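Local coordinates for protein alpha-L-arabinofuranosidase B (Aspergillus kawachii, PDB 6SXT) that hydrolyses terminal non-reducing alpha-L-arabinofuranosyl residues from arabinoxylan, arabinan and arabinogalactan, and carries a C-terminal arabinose-binding domain beside its catalytic domain, at residues S59-F64 against A105-A110; N67-I72 against A455-V460; M124-G129 against W438-R443. One frame throughout, in Å; residues are numbered along the deposited sequence.

Starting from the N terminus, helix 58-64 opens contact 1 and the segment 67-72 opens contact 2 directly afterwards. Contact 1 closes at 105-110, wholly inside the catalytic domain, after contact 2 has opened and long before it closes, so the two cross. They are physically joined as well: strand 105-106 pairs antiparallel with strand 70-75. Contact 3 begins after contact 1 has closed, at 124-129, and reaches over 300 residues ahead to 438-443 in the arabinose-binding domain. It is nested inside the still longer loop that contact 2 closes at 455-460. Contacts 2 and 3 thus tie the two domains together, with T442 packing against both L71 and S106.

Contact 1. Residues S59-F64 against A105-A110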
# COMPACT_ATOMS: atom_id res chain seq x y z
N SER A 59 7.53 5.90 -16.89
CA SER A 59 8.93 6.03 -17.31
C SER A 59 9.54 7.28 -16.68
O SER A 59 10.71 7.22 -16.23
CB SER A 59 8.97 6.00 -18.83
OG SER A 59 10.30 6.15 -19.23
N ALA A 60 8.77 8.36 -16.60
CA ALA A 60 9.24 9.59 -15.95
C ALA A 60 9.50 9.34 -14.46
O ALA A 60 10.44 9.88 -13.90
CB ALA A 60 8.28 10.73 -16.15
N GLN A 61 8.69 8.52 -13.80
CA GLN A 61 8.97 8.16 -12.40
C GLN A 61 10.29 7.39 -12.31
O GLN A 61 11.13 7.73 -11.49
CB GLN A 61 7.85 7.35 -11.78
CG GLN A 61 8.21 6.85 -10.40
CD GLN A 61 7.12 6.10 -9.70
OE1 GLN A 61 6.00 6.57 -9.58
NE2 GLN A 61 7.47 4.91 -9.17
N ASP A 62 10.43 6.36 -13.14
CA ASP A 62 11.65 5.54 -13.11
C ASP A 62 12.88 6.45 -13.30
O ASP A 62 13.92 6.22 -12.62
CB ASP A 62 11.58 4.49 -14.21
CG ASP A 62 10.55 3.41 -13.98
OD1 ASP A 62 10.01 3.32 -12.87
OD2 ASP A 62 10.36 2.60 -14.93
N THR A 63 12.81 7.42 -14.21
CA THR A 63 13.94 8.33 -14.45
C THR A 63 14.23 9.17 -13.21
O THR A 63 15.41 9.29 -12.76
CB THR A 63 13.60 9.21 -15.67
OG1 THR A 63 13.52 8.30 -16.76
CG2 THR A 63 14.62 10.28 -15.94
N PHE A 64 13.20 9.76 -12.62
CA PHE A 64 13.37 10.65 -11.45
C PHE A 64 13.94 9.87 -10.28
O PHE A 64 14.77 10.41 -9.54
CB PHE A 64 12.02 11.27 -11.09
CG PHE A 64 12.12 12.26 -9.97
CD1 PHE A 64 12.76 13.48 -10.19
CD2 PHE A 64 11.57 12.02 -8.73
CE1 PHE A 64 12.81 14.42 -9.17
CE2 PHE A 64 11.61 12.98 -7.73
CZ PHE A 64 12.19 14.18 -7.98
N ALA A 105 3.86 6.73 1.42
CA ALA A 105 4.09 5.47 0.70
C ALA A 105 5.30 5.54 -0.19
O ALA A 105 5.56 6.58 -0.83
CB ALA A 105 2.86 5.09 -0.11
N SER A 106 5.95 4.40 -0.37
CA SER A 106 6.90 4.19 -1.46
C SER A 106 6.20 4.47 -2.79
O SER A 106 5.02 4.19 -2.91
CB SER A 106 7.35 2.73 -1.44
OG SER A 106 8.15 2.44 -2.56
N ALA A 107 6.97 4.90 -3.77
CA ALA A 107 6.42 5.01 -5.13
C ALA A 107 6.46 3.69 -5.89
O ALA A 107 5.82 3.60 -6.94
CB ALA A 107 7.22 6.02 -5.88
N ILE A 108 7.06 2.61 -5.36
CA ILE A 108 7.36 1.41 -6.18
C ILE A 108 6.84 0.12 -5.55
O ILE A 108 7.22 -0.95 -6.04
CB ILE A 108 8.86 1.30 -6.52
CG1 ILE A 108 9.77 1.20 -5.29
CG2 ILE A 108 9.25 2.45 -7.41
CD1 ILE A 108 11.18 0.81 -5.55
N GLY A 109 6.01 0.19 -4.53
CA GLY A 109 5.53 -1.04 -3.91
C GLY A 109 4.39 -1.71 -4.65
O GLY A 109 4.07 -2.85 -4.33
N ALA A 110 3.76 -1.05 -5.63
CA ALA A 110 2.56 -1.58 -6.28
C ALA A 110 2.63 -1.40 -7.79
O ALA A 110 1.77 -0.77 -8.39
CB ALA A 110 1.33 -0.95 -5.70
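One hydrogen bond joins helix 58-64 to the corner after strand 105-106: the side-chain amide of Q61 donates from NE2 to the backbone O of A107 at 3.1 Å. The N-H points fairly well at the oxygen (156°), yet the nitrogen arrives from above the carbonyl plane and not along a lone pair. Q61 gets there by reaching straight out from the helix, with CG anti to the backbone N (chi1 174°) and the next torsion also extended.

Two methyl groups flank the same nitrogen in van der Waals contact. CB of A107 lies 3.5 Å from Q61 NE2, and CG2 of I108 approaches it equally closely, while the CG1-CD1 branch of I108 runs away from the helix.

The receiving corner has polar support of its own. S106 forms an ST turn, its OG accepting from the backbone N of I108 at 3.0 Å, while A107 also pairs through its backbone with C70 on the neighbouring strand.

The other branch of the amide, OE1, is hydrogen-bonded to the hydroxyl of Y34 in strand 34-38. With both branches held, the rotation of this buried amide is fixed, and in the catalytic domain it ties the helix to the four-stranded antiparallel sheet.

Contact 2. Residues N67-I72 against A455-V460. With NAG (2-acetamido-2-deoxy-beta-D-glucopyranose), chain D.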
# COMPACT_ATOMS: atom_id res chain seq x y z
N ASN A 67 18.60 5.27 -8.98
CA ASN A 67 19.73 5.34 -8.03
C ASN A 67 19.33 6.07 -6.76
O ASN A 67 20.19 6.70 -6.15
CB ASN A 67 20.98 5.98 -8.64
CG ASN A 67 21.34 5.29 -9.90
OD1 ASN A 67 21.01 5.78 -10.98
ND2 ASN A 67 21.97 4.13 -9.75
N THR A 68 18.06 5.99 -6.36
CA THR A 68 17.61 6.54 -5.08
C THR A 68 16.29 5.88 -4.73
O THR A 68 15.97 4.83 -5.32
CB THR A 68 17.56 8.08 -5.15
OG1 THR A 68 17.35 8.62 -3.85
CG2 THR A 68 16.52 8.64 -6.11
N THR A 69 15.61 6.50 -3.79
CA THR A 69 14.31 6.04 -3.28
C THR A 69 13.30 7.15 -3.51
O THR A 69 13.68 8.33 -3.50
CB THR A 69 14.40 5.67 -1.80
OG1 THR A 69 14.83 6.81 -1.06
CG2 THR A 69 15.30 4.47 -1.63
N CYS A 70 12.04 6.78 -3.67
CA CYS A 70 10.98 7.78 -3.89
C CYS A 70 9.80 7.49 -2.99
O CYS A 70 9.45 6.32 -2.74
CB CYS A 70 10.53 7.78 -5.33
SG CYS A 70 11.59 8.79 -6.39
N LEU A 71 9.16 8.58 -2.59
CA LEU A 71 7.90 8.60 -1.83
C LEU A 71 6.87 9.33 -2.68
O LEU A 71 7.23 10.27 -3.41
CB LEU A 71 8.11 9.36 -0.54
CG LEU A 71 9.10 8.74 0.44
CD1 LEU A 71 9.30 9.64 1.65
CD2 LEU A 71 8.67 7.35 0.87
N ILE A 72 5.63 8.90 -2.55
CA ILE A 72 4.47 9.64 -3.11
C ILE A 72 4.04 10.66 -2.08
O ILE A 72 3.51 10.30 -1.04
CB ILE A 72 3.35 8.68 -3.54
CG1 ILE A 72 3.83 7.78 -4.66
CG2 ILE A 72 2.13 9.46 -3.95
CD1 ILE A 72 2.92 6.57 -4.89
N ALA A 455 15.92 -0.62 6.53
CA ALA A 455 16.09 0.84 6.72
C ALA A 455 15.46 1.59 5.53
O ALA A 455 15.57 1.13 4.38
CB ALA A 455 17.54 1.21 6.79
N SER A 456 14.95 2.77 5.86
CA SER A 456 14.51 3.76 4.86
C SER A 456 15.63 4.77 4.62
O SER A 456 16.51 4.97 5.46
CB SER A 456 13.20 4.35 5.23
OG SER A 456 13.27 5.05 6.48
N ASN A 457 15.54 5.47 3.48
CA ASN A 457 16.48 6.51 3.05
C ASN A 457 16.07 7.80 3.76
O ASN A 457 15.28 8.57 3.21
CB ASN A 457 16.50 6.60 1.53
CG ASN A 457 17.56 7.49 0.90
OD1 ASN A 457 17.56 7.71 -0.33
ND2 ASN A 457 18.50 7.90 1.71
N GLY A 458 16.56 8.01 4.98
CA GLY A 458 16.00 8.97 5.92
C GLY A 458 14.82 8.40 6.65
O GLY A 458 14.07 7.59 6.09
N GLY A 459 14.66 8.79 7.90
CA GLY A 459 13.56 8.30 8.73
C GLY A 459 13.82 8.51 10.19
O GLY A 459 14.86 9.12 10.55
N VAL A 460 12.92 8.04 11.00
CA VAL A 460 12.97 8.31 12.45
C VAL A 460 13.95 7.36 13.15
O VAL A 460 14.25 7.68 14.34
CB VAL A 460 11.58 8.28 13.07
CG1 VAL A 460 10.66 9.29 12.43
CG2 VAL A 460 10.95 6.89 13.10
C1 NAG D . 22.34 3.37 -10.90
C2 NAG D . 23.84 3.22 -11.10
C3 NAG D . 24.14 2.40 -12.37
C4 NAG D . 23.34 1.09 -12.37
C5 NAG D . 21.89 1.28 -11.93
C6 NAG D . 21.18 -0.08 -11.67
C7 NAG D . 25.07 5.06 -10.02
C8 NAG D . 25.62 6.44 -10.15
N2 NAG D . 24.49 4.53 -11.11
O3 NAG D . 25.57 2.13 -12.52
O4 NAG D . 23.45 0.43 -13.64
O5 NAG D . 21.75 2.06 -10.73
O6 NAG D . 21.93 -0.84 -10.67
O7 NAG D . 25.15 4.43 -8.96
O HOH W 1 19.67 8.08 -2.46
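OD1 of N457, in a loop of the arabinose-binding domain, faces a threonine hydroxyl and a water on the catalytic-domain side. Water 1 donates to N457 OD1 at 3.0 Å and in turn accepts from T68 OG1 at 2.8 Å, so this threonine reaches the asparagine through the water; the direct separation from T68 OG1 to N457 OD1 is 3.6 Å. T69 OG1 stands 3.0 Å from N457 OD1, a possible hydrogen bond, though the hydroxyl has another acceptor for its single proton. Packing is close as well, since T69 OG1 comes within 3.1 Å of N457 CB.

Rotation about CA-CB sets this up: N457 holds CG opposite its own backbone N (chi1 -171°), which carries OD1 out to T69 and to the water held by T68. The loop behind it is folded tightly, with N457 at the centre of an inverse gamma turn and S456 OG donating to G458 O at 2.7 Å. F469 of helix 469-472 touches the side chains of both T69 and N457.

At the start of the segment, N67 carries an N-linked glycan, its ND2 bonded to NAG C1 at 1.4 Å. The sugar is hydrogen-bonded to A427 O of the beta-trefoil arabinose-binding domain, so it bridges the domains too. OD1 of N457 thus serves as acceptor for the water and possibly for T69 OG1, and the threonine pair meets the trefoil loop largely through polar groups, with little apolar packing.

Contact 3. Residues M124-G129 against W438-R443; sequences MSPGTG and WSYPTR
The ring of Y440 lies against S125 and P126, the first two residues of a type II beta turn (S125 to T128) in the catalytic domain; Y440 itself opens a type I turn that ends at R443 in the beta-trefoil arabinose-binding domain. S125 supplies a CH-pi contact: its CB sits over one face of the Y440 ring, 3.9 Å from the centroid and displaced toward the rim. That same CB also touches the backbone O of S439, at 3.3 Å.

P126 meets the far end of the tyrosine, the two side chains crossing at about a right angle. Its CD packs on Y440 CZ at 3.7 Å, and its CB reaches Y440 OH at 3.6 Å.

Polar contact runs through water 2, which is hydrogen-bonded to S125 OG and to T442 OG1, both at 2.8 Å. The backbone sets S125 CB on the ring; a chi1 of 51° turns OG toward Y440 CD2 and water 2.

Beyond the contact, Y440 stands edge-to-face with F403 and S439 OG is hydrogen-bonded to H400 NE2, both arabinose-binding residues, so the interface adjoins that sugar site. Inside the first turn, S125 O accepts from T128 N and from T128 OG1, the hydroxyl lying 31° out of the carbonyl plane.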
# COMPACT_ATOMS: atom_id res chain seq x y z
N MET A 124 0.56 0.70 0.84
CA MET A 124 0.57 1.34 2.17
C MET A 124 0.81 0.27 3.24
O MET A 124 0.02 -0.66 3.37
CB MET A 124 -0.75 2.04 2.43
CG MET A 124 -1.02 3.10 1.30
SD MET A 124 -2.53 4.04 1.48
CE MET A 124 -2.03 5.10 2.81
N SER A 125 1.96 0.40 3.91
CA SER A 125 2.37 -0.42 5.06
C SER A 125 1.74 0.16 6.32
O SER A 125 1.37 1.35 6.38
CB SER A 125 3.88 -0.49 5.07
OG SER A 125 4.46 0.81 4.98
N PRO A 126 1.67 -0.62 7.41
CA PRO A 126 1.14 -0.09 8.66
C PRO A 126 1.91 1.17 9.07
O PRO A 126 3.18 1.18 9.11
CB PRO A 126 1.40 -1.25 9.66
CG PRO A 126 1.28 -2.45 8.76
CD PRO A 126 2.06 -2.05 7.52
N GLY A 127 1.14 2.22 9.35
CA GLY A 127 1.71 3.52 9.71
C GLY A 127 1.65 4.53 8.59
O GLY A 127 1.93 5.71 8.82
N THR A 128 1.29 4.09 7.39
CA THR A 128 1.18 4.95 6.20
C THR A 128 -0.23 5.54 6.13
O THR A 128 -1.22 4.83 6.39
CB THR A 128 1.52 4.12 4.96
OG1 THR A 128 2.81 3.53 5.15
CG2 THR A 128 1.57 4.94 3.70
N GLY A 129 -0.35 6.80 5.70
CA GLY A 129 -1.65 7.45 5.61
C GLY A 129 -1.61 8.74 4.87
O GLY A 129 -0.65 9.49 4.98
N TRP A 438 9.13 -6.41 0.81
CA TRP A 438 7.81 -6.45 0.16
C TRP A 438 6.78 -5.77 1.03
O TRP A 438 5.94 -5.00 0.51
CB TRP A 438 7.40 -7.90 -0.08
CG TRP A 438 6.04 -7.99 -0.69
CD1 TRP A 438 5.71 -7.84 -2.00
CD2 TRP A 438 4.80 -8.10 0.02
NE1 TRP A 438 4.36 -7.86 -2.16
CE2 TRP A 438 3.77 -8.02 -0.93
CE3 TRP A 438 4.48 -8.24 1.36
CZ2 TRP A 438 2.43 -8.07 -0.58
CZ3 TRP A 438 3.15 -8.31 1.72
CH2 TRP A 438 2.13 -8.17 0.77
N SER A 439 6.78 -5.99 2.35
CA SER A 439 5.68 -5.50 3.19
C SER A 439 5.88 -4.00 3.53
O SER A 439 4.88 -3.30 3.77
CB SER A 439 5.51 -6.34 4.42
OG SER A 439 6.68 -6.30 5.21
N TYR A 440 7.12 -3.52 3.55
CA TYR A 440 7.46 -2.11 3.83
C TYR A 440 8.40 -1.64 2.74
O TYR A 440 9.62 -1.57 2.92
CB TYR A 440 8.11 -1.92 5.20
CG TYR A 440 7.21 -2.01 6.38
CD1 TYR A 440 6.73 -3.24 6.83
CD2 TYR A 440 6.84 -0.85 7.08
CE1 TYR A 440 5.93 -3.32 7.97
CE2 TYR A 440 6.02 -0.93 8.19
CZ TYR A 440 5.63 -2.16 8.66
OH TYR A 440 4.85 -2.23 9.79
N PRO A 441 7.87 -1.32 1.53
CA PRO A 441 8.74 -1.03 0.41
C PRO A 441 9.52 0.28 0.43
O PRO A 441 10.34 0.50 -0.45
CB PRO A 441 7.81 -1.12 -0.81
CG PRO A 441 6.45 -0.80 -0.21
CD PRO A 441 6.44 -1.46 1.16
N THR A 442 9.31 1.06 1.48
CA THR A 442 10.22 2.18 1.75
C THR A 442 11.54 1.70 2.38
O THR A 442 12.44 2.52 2.54
CB THR A 442 9.61 3.20 2.71
OG1 THR A 442 9.20 2.55 3.93
CG2 THR A 442 8.39 3.86 2.08
N ARG A 443 11.59 0.42 2.73
CA ARG A 443 12.76 -0.12 3.47
C ARG A 443 13.47 -1.22 2.72
O ARG A 443 12.85 -1.99 1.98
CB ARG A 443 12.28 -0.58 4.83
CG ARG A 443 11.81 0.56 5.72
CD ARG A 443 11.21 0.10 7.04
NE ARG A 443 10.88 1.27 7.83
CZ ARG A 443 11.73 2.00 8.56
NH1 ARG A 443 12.98 1.63 8.68
NH2 ARG A 443 11.33 3.13 9.12
O HOH W 2 6.87 1.05 3.58